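Local coordinates for protein ultraspiracle (Drosophila melanogaster, PDB 1HG4) that probably acts as a nuclear hormone receptor and transcription factor, its ligand-binding domain holding a phospholipid and locked in an inactive conformation, at residues L60-F73 and L261-G273. Numbering follows the deposited sequence.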
# COMPACT_ATOMS: atom_id res chain seq x y z
N LEU A 60 -28.72 -9.44 -6.96
CA LEU A 60 -27.63 -9.96 -6.14
C LEU A 60 -26.82 -10.96 -6.95
O LEU A 60 -25.58 -10.92 -6.94
CB LEU A 60 -28.17 -10.63 -4.88
CG LEU A 60 -28.32 -9.77 -3.63
CD1 LEU A 60 -28.96 -10.60 -2.52
CD2 LEU A 60 -26.94 -9.26 -3.18
N PHE A 61 -27.51 -11.85 -7.64
CA PHE A 61 -26.85 -12.85 -8.47
C PHE A 61 -25.98 -12.14 -9.49
O PHE A 61 -24.82 -12.48 -9.68
CB PHE A 61 -27.88 -13.72 -9.21
CG PHE A 61 -27.26 -14.87 -9.95
CD1 PHE A 61 -26.82 -14.71 -11.27
CD2 PHE A 61 -27.08 -16.10 -9.33
CE1 PHE A 61 -26.20 -15.77 -11.94
CE2 PHE A 61 -26.46 -17.17 -10.00
CZ PHE A 61 -26.02 -17.00 -11.31
N GLN A 62 -26.57 -11.15 -10.15
CA GLN A 62 -25.88 -10.37 -11.16
C GLN A 62 -24.66 -9.67 -10.59
O GLN A 62 -23.61 -9.61 -11.24
CB GLN A 62 -26.85 -9.36 -11.78
CG GLN A 62 -27.87 -10.00 -12.71
CD GLN A 62 -29.10 -9.13 -12.93
OE1 GLN A 62 -29.00 -7.93 -13.14
NE2 GLN A 62 -30.27 -9.76 -12.88
N MET A 63 -24.80 -9.16 -9.37
CA MET A 63 -23.71 -8.46 -8.70
C MET A 63 -22.50 -9.35 -8.55
O MET A 63 -21.37 -8.92 -8.80
CB MET A 63 -24.16 -7.99 -7.32
CG MET A 63 -23.09 -7.20 -6.59
SD MET A 63 -23.49 -6.95 -4.86
CE MET A 63 -25.06 -6.03 -5.04
N VAL A 64 -22.73 -10.59 -8.13
CA VAL A 64 -21.65 -11.54 -7.95
C VAL A 64 -20.91 -11.77 -9.27
O VAL A 64 -19.68 -11.77 -9.30
CB VAL A 64 -22.19 -12.90 -7.41
CG1 VAL A 64 -21.10 -13.95 -7.43
CG2 VAL A 64 -22.71 -12.70 -5.99
N GLU A 65 -21.66 -11.93 -10.37
CA GLU A 65 -21.03 -12.14 -11.67
C GLU A 65 -20.33 -10.87 -12.13
O GLU A 65 -19.33 -10.93 -12.84
CB GLU A 65 -22.07 -12.57 -12.70
CG GLU A 65 -22.70 -13.94 -12.40
CD GLU A 65 -21.68 -15.03 -12.10
OE1 GLU A 65 -20.66 -15.15 -12.82
OE2 GLU A 65 -21.89 -15.77 -11.13
N TYR A 66 -20.86 -9.74 -11.70
CA TYR A 66 -20.25 -8.44 -12.01
C TYR A 66 -18.85 -8.37 -11.40
O TYR A 66 -17.88 -8.08 -12.10
CB TYR A 66 -21.13 -7.32 -11.46
CG TYR A 66 -20.41 -6.04 -11.13
CD1 TYR A 66 -19.90 -5.22 -12.13
CD2 TYR A 66 -20.27 -5.63 -9.80
CE1 TYR A 66 -19.26 -4.00 -11.81
CE2 TYR A 66 -19.63 -4.43 -9.47
CZ TYR A 66 -19.14 -3.62 -10.48
OH TYR A 66 -18.57 -2.42 -10.12
N ALA A 67 -18.76 -8.65 -10.10
CA ALA A 67 -17.48 -8.63 -9.39
C ALA A 67 -16.53 -9.67 -9.98
O ALA A 67 -15.33 -9.46 -10.07
CB ALA A 67 -17.70 -8.90 -7.90
N ARG A 68 -17.09 -10.80 -10.40
CA ARG A 68 -16.27 -11.85 -10.96
C ARG A 68 -15.50 -11.39 -12.21
O ARG A 68 -14.40 -11.86 -12.47
CB ARG A 68 -17.15 -13.06 -11.31
CG ARG A 68 -16.45 -14.07 -12.17
CD ARG A 68 -16.58 -15.45 -11.62
NE ARG A 68 -17.94 -15.97 -11.62
CZ ARG A 68 -18.30 -17.05 -10.93
NH1 ARG A 68 -17.38 -17.69 -10.22
NH2 ARG A 68 -19.55 -17.48 -10.95
N MET A 69 -16.10 -10.48 -12.96
CA MET A 69 -15.49 -9.96 -14.18
C MET A 69 -14.74 -8.66 -13.96
O MET A 69 -14.20 -8.09 -14.90
CB MET A 69 -16.55 -9.73 -15.27
CG MET A 69 -17.13 -11.01 -15.86
SD MET A 69 -18.32 -10.69 -17.17
CE MET A 69 -19.81 -10.39 -16.14
N MET A 70 -14.71 -8.18 -12.72
CA MET A 70 -14.00 -6.94 -12.43
C MET A 70 -12.51 -7.22 -12.35
O MET A 70 -12.09 -8.25 -11.82
CB MET A 70 -14.50 -6.30 -11.13
CG MET A 70 -15.82 -5.53 -11.29
SD MET A 70 -15.69 -3.95 -12.23
CE MET A 70 -15.24 -2.81 -10.93
N PRO A 71 -11.68 -6.30 -12.89
CA PRO A 71 -10.22 -6.44 -12.88
C PRO A 71 -9.64 -6.82 -11.52
O PRO A 71 -9.91 -6.14 -10.52
CB PRO A 71 -9.73 -5.06 -13.34
CG PRO A 71 -10.83 -4.60 -14.25
CD PRO A 71 -12.09 -5.01 -13.49
N HIS A 72 -8.88 -7.92 -11.50
CA HIS A 72 -8.21 -8.44 -10.30
C HIS A 72 -9.06 -9.10 -9.21
O HIS A 72 -8.53 -9.86 -8.40
CB HIS A 72 -7.36 -7.34 -9.64
CG HIS A 72 -6.22 -6.89 -10.50
ND1 HIS A 72 -4.95 -7.43 -10.39
CD2 HIS A 72 -6.17 -6.01 -11.52
CE1 HIS A 72 -4.17 -6.90 -11.31
NE2 HIS A 72 -4.88 -6.03 -12.01
N PHE A 73 -10.37 -8.82 -9.20
CA PHE A 73 -11.27 -9.38 -8.19
C PHE A 73 -11.10 -10.88 -7.95
O PHE A 73 -10.89 -11.31 -6.82
CB PHE A 73 -12.72 -9.10 -8.55
CG PHE A 73 -13.69 -9.44 -7.45
CD1 PHE A 73 -13.81 -8.62 -6.32
CD2 PHE A 73 -14.48 -10.58 -7.52
CE1 PHE A 73 -14.69 -8.93 -5.30
CE2 PHE A 73 -15.37 -10.90 -6.49
CZ PHE A 73 -15.47 -10.08 -5.38
N LEU A 261 -23.80 -17.89 0.78
CA LEU A 261 -24.42 -17.79 -0.52
C LEU A 261 -23.46 -17.22 -1.55
O LEU A 261 -23.41 -17.68 -2.69
CB LEU A 261 -25.70 -16.95 -0.43
CG LEU A 261 -26.88 -17.52 0.39
CD1 LEU A 261 -26.45 -17.84 1.81
CD2 LEU A 261 -28.00 -16.50 0.44
N PHE A 262 -22.68 -16.21 -1.15
CA PHE A 262 -21.70 -15.59 -2.04
C PHE A 262 -20.60 -16.60 -2.37
O PHE A 262 -20.20 -16.77 -3.53
CB PHE A 262 -21.06 -14.37 -1.37
CG PHE A 262 -21.91 -13.13 -1.41
CD1 PHE A 262 -22.79 -12.90 -2.46
CD2 PHE A 262 -21.79 -12.16 -0.41
CE1 PHE A 262 -23.55 -11.72 -2.52
CE2 PHE A 262 -22.54 -10.97 -0.45
CZ PHE A 262 -23.42 -10.75 -1.51
N LEU A 263 -20.10 -17.25 -1.34
CA LEU A 263 -19.04 -18.24 -1.49
C LEU A 263 -19.44 -19.34 -2.46
O LEU A 263 -18.64 -19.77 -3.29
CB LEU A 263 -18.71 -18.87 -0.13
CG LEU A 263 -17.25 -19.17 0.20
CD1 LEU A 263 -17.21 -19.96 1.50
CD2 LEU A 263 -16.59 -19.94 -0.92
N GLU A 264 -20.68 -19.79 -2.34
CA GLU A 264 -21.18 -20.86 -3.20
C GLU A 264 -21.31 -20.45 -4.65
O GLU A 264 -20.99 -21.25 -5.54
CB GLU A 264 -22.50 -21.39 -2.64
CG GLU A 264 -22.40 -21.78 -1.16
CD GLU A 264 -23.64 -22.47 -0.61
OE1 GLU A 264 -24.77 -22.02 -0.95
OE2 GLU A 264 -23.49 -23.44 0.17
N GLN A 265 -21.76 -19.22 -4.92
CA GLN A 265 -21.87 -18.81 -6.32
C GLN A 265 -20.48 -18.60 -6.89
O GLN A 265 -20.22 -18.96 -8.04
CB GLN A 265 -22.69 -17.52 -6.46
CG GLN A 265 -23.09 -17.24 -7.91
CD GLN A 265 -23.95 -16.00 -8.07
OE1 GLN A 265 -24.80 -15.70 -7.24
NE2 GLN A 265 -23.75 -15.28 -9.17
N LEU A 266 -19.58 -18.03 -6.09
CA LEU A 266 -18.22 -17.80 -6.56
C LEU A 266 -17.52 -19.11 -6.91
O LEU A 266 -16.87 -19.21 -7.94
CB LEU A 266 -17.41 -17.02 -5.51
CG LEU A 266 -17.73 -15.53 -5.45
CD1 LEU A 266 -17.05 -14.89 -4.27
CD2 LEU A 266 -17.31 -14.87 -6.75
N GLU A 267 -17.66 -20.11 -6.04
CA GLU A 267 -17.02 -21.41 -6.26
C GLU A 267 -17.65 -22.16 -7.42
O GLU A 267 -17.19 -23.23 -7.80
CB GLU A 267 -17.09 -22.27 -5.00
CG GLU A 267 -16.25 -21.75 -3.85
CD GLU A 267 -16.38 -22.61 -2.60
OE1 GLU A 267 -17.52 -22.81 -2.12
OE2 GLU A 267 -15.34 -23.09 -2.08
N ALA A 268 -18.70 -21.59 -7.99
CA ALA A 268 -19.38 -22.23 -9.10
C ALA A 268 -19.04 -21.50 -10.39
O ALA A 268 -18.62 -20.34 -10.37
CB ALA A 268 -20.88 -22.21 -8.87
N PRO A 269 -19.21 -22.18 -11.54
CA PRO A 269 -18.90 -21.54 -12.82
C PRO A 269 -19.91 -20.46 -13.11
O PRO A 269 -20.98 -20.40 -12.50
CB PRO A 269 -19.01 -22.70 -13.80
CG PRO A 269 -20.14 -23.49 -13.23
CD PRO A 269 -19.79 -23.52 -11.75
N PRO A 270 -19.59 -19.56 -14.05
CA PRO A 270 -20.55 -18.51 -14.37
C PRO A 270 -21.67 -19.05 -15.25
O PRO A 270 -21.56 -20.13 -15.83
CB PRO A 270 -19.69 -17.46 -15.08
CG PRO A 270 -18.63 -18.30 -15.74
CD PRO A 270 -18.28 -19.29 -14.66
N PRO A 271 -22.79 -18.32 -15.35
CA PRO A 271 -23.86 -18.83 -16.21
C PRO A 271 -23.44 -18.70 -17.67
O PRO A 271 -22.37 -18.18 -17.97
CB PRO A 271 -25.05 -17.92 -15.84
CG PRO A 271 -24.38 -16.64 -15.45
CD PRO A 271 -23.23 -17.12 -14.61
N PRO A 272 -24.27 -19.19 -18.61
CA PRO A 272 -23.94 -19.10 -20.03
C PRO A 272 -23.72 -17.65 -20.45
O PRO A 272 -24.50 -17.09 -21.22
CB PRO A 272 -25.16 -19.72 -20.71
CG PRO A 272 -25.61 -20.74 -19.72
CD PRO A 272 -25.51 -19.98 -18.41
N GLY A 273 -22.66 -17.03 -19.93
CA GLY A 273 -22.36 -15.65 -20.25
C GLY A 273 -21.43 -14.98 -19.25
O GLY A 273 -20.94 -15.62 -18.30
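Gln265 reaches across to helix 60-68 and spends both N-H groups of its NE2 there. One goes to the backbone O of Phe61, 3.0 Å from Gln265 NE2. This O already takes the helical bond from Glu65 N. The other N-H meets Glu65 OE2 at 2.7 Å from Gln265 NE2, nearly straight. Glu65 OE2 accepts it through its anti lone pair, with carboxylate and amide almost coplanar. The Gln265 chain runs out extended, with CG anti to the backbone N (chi1 -167°), and its amide lies stacked on one face of the Phe61 ring, planes 20° apart. NE2 sits over the ring centre.

Arg68 grips the Glu65 carboxylate side-on. Arg68 NE binds Glu65 OE1 at 3.1 Å, and Arg68 NH2 forms a salt bridge at 2.9 Å through the syn lone pair of Glu65 OE2. The same guanidinium collects carbonyls where helix 261-266 ends. Arg68 NH1 bonds weakly to Leu266 O, at 2.8 Å, and to Ala268 O; Arg68 NH2 bonds weakly to Ala268 O and Gln265 O. If Glu65 were an alanine, Gln265 NE2 would probably lose one acceptor, and Arg68 would keep these weak bonds but lose its charged mate.

Beside this polar network, Val64 CG2 packs on Phe262 CD1 at 3.5 Å. Pro270 CB touches Glu65 OE1, and Pro271 CD touches Glu65 CD. The helices cross at -56°, axes 10.3 Å apart. Helix 258-266, probably the receptor's activation helix, thus packs on helix 46-68, consistent with the inactive conformation. Leu30 also touches Gln265, and helix 78-100 meets Leu60 through Trp89 and Phe262 through Leu85.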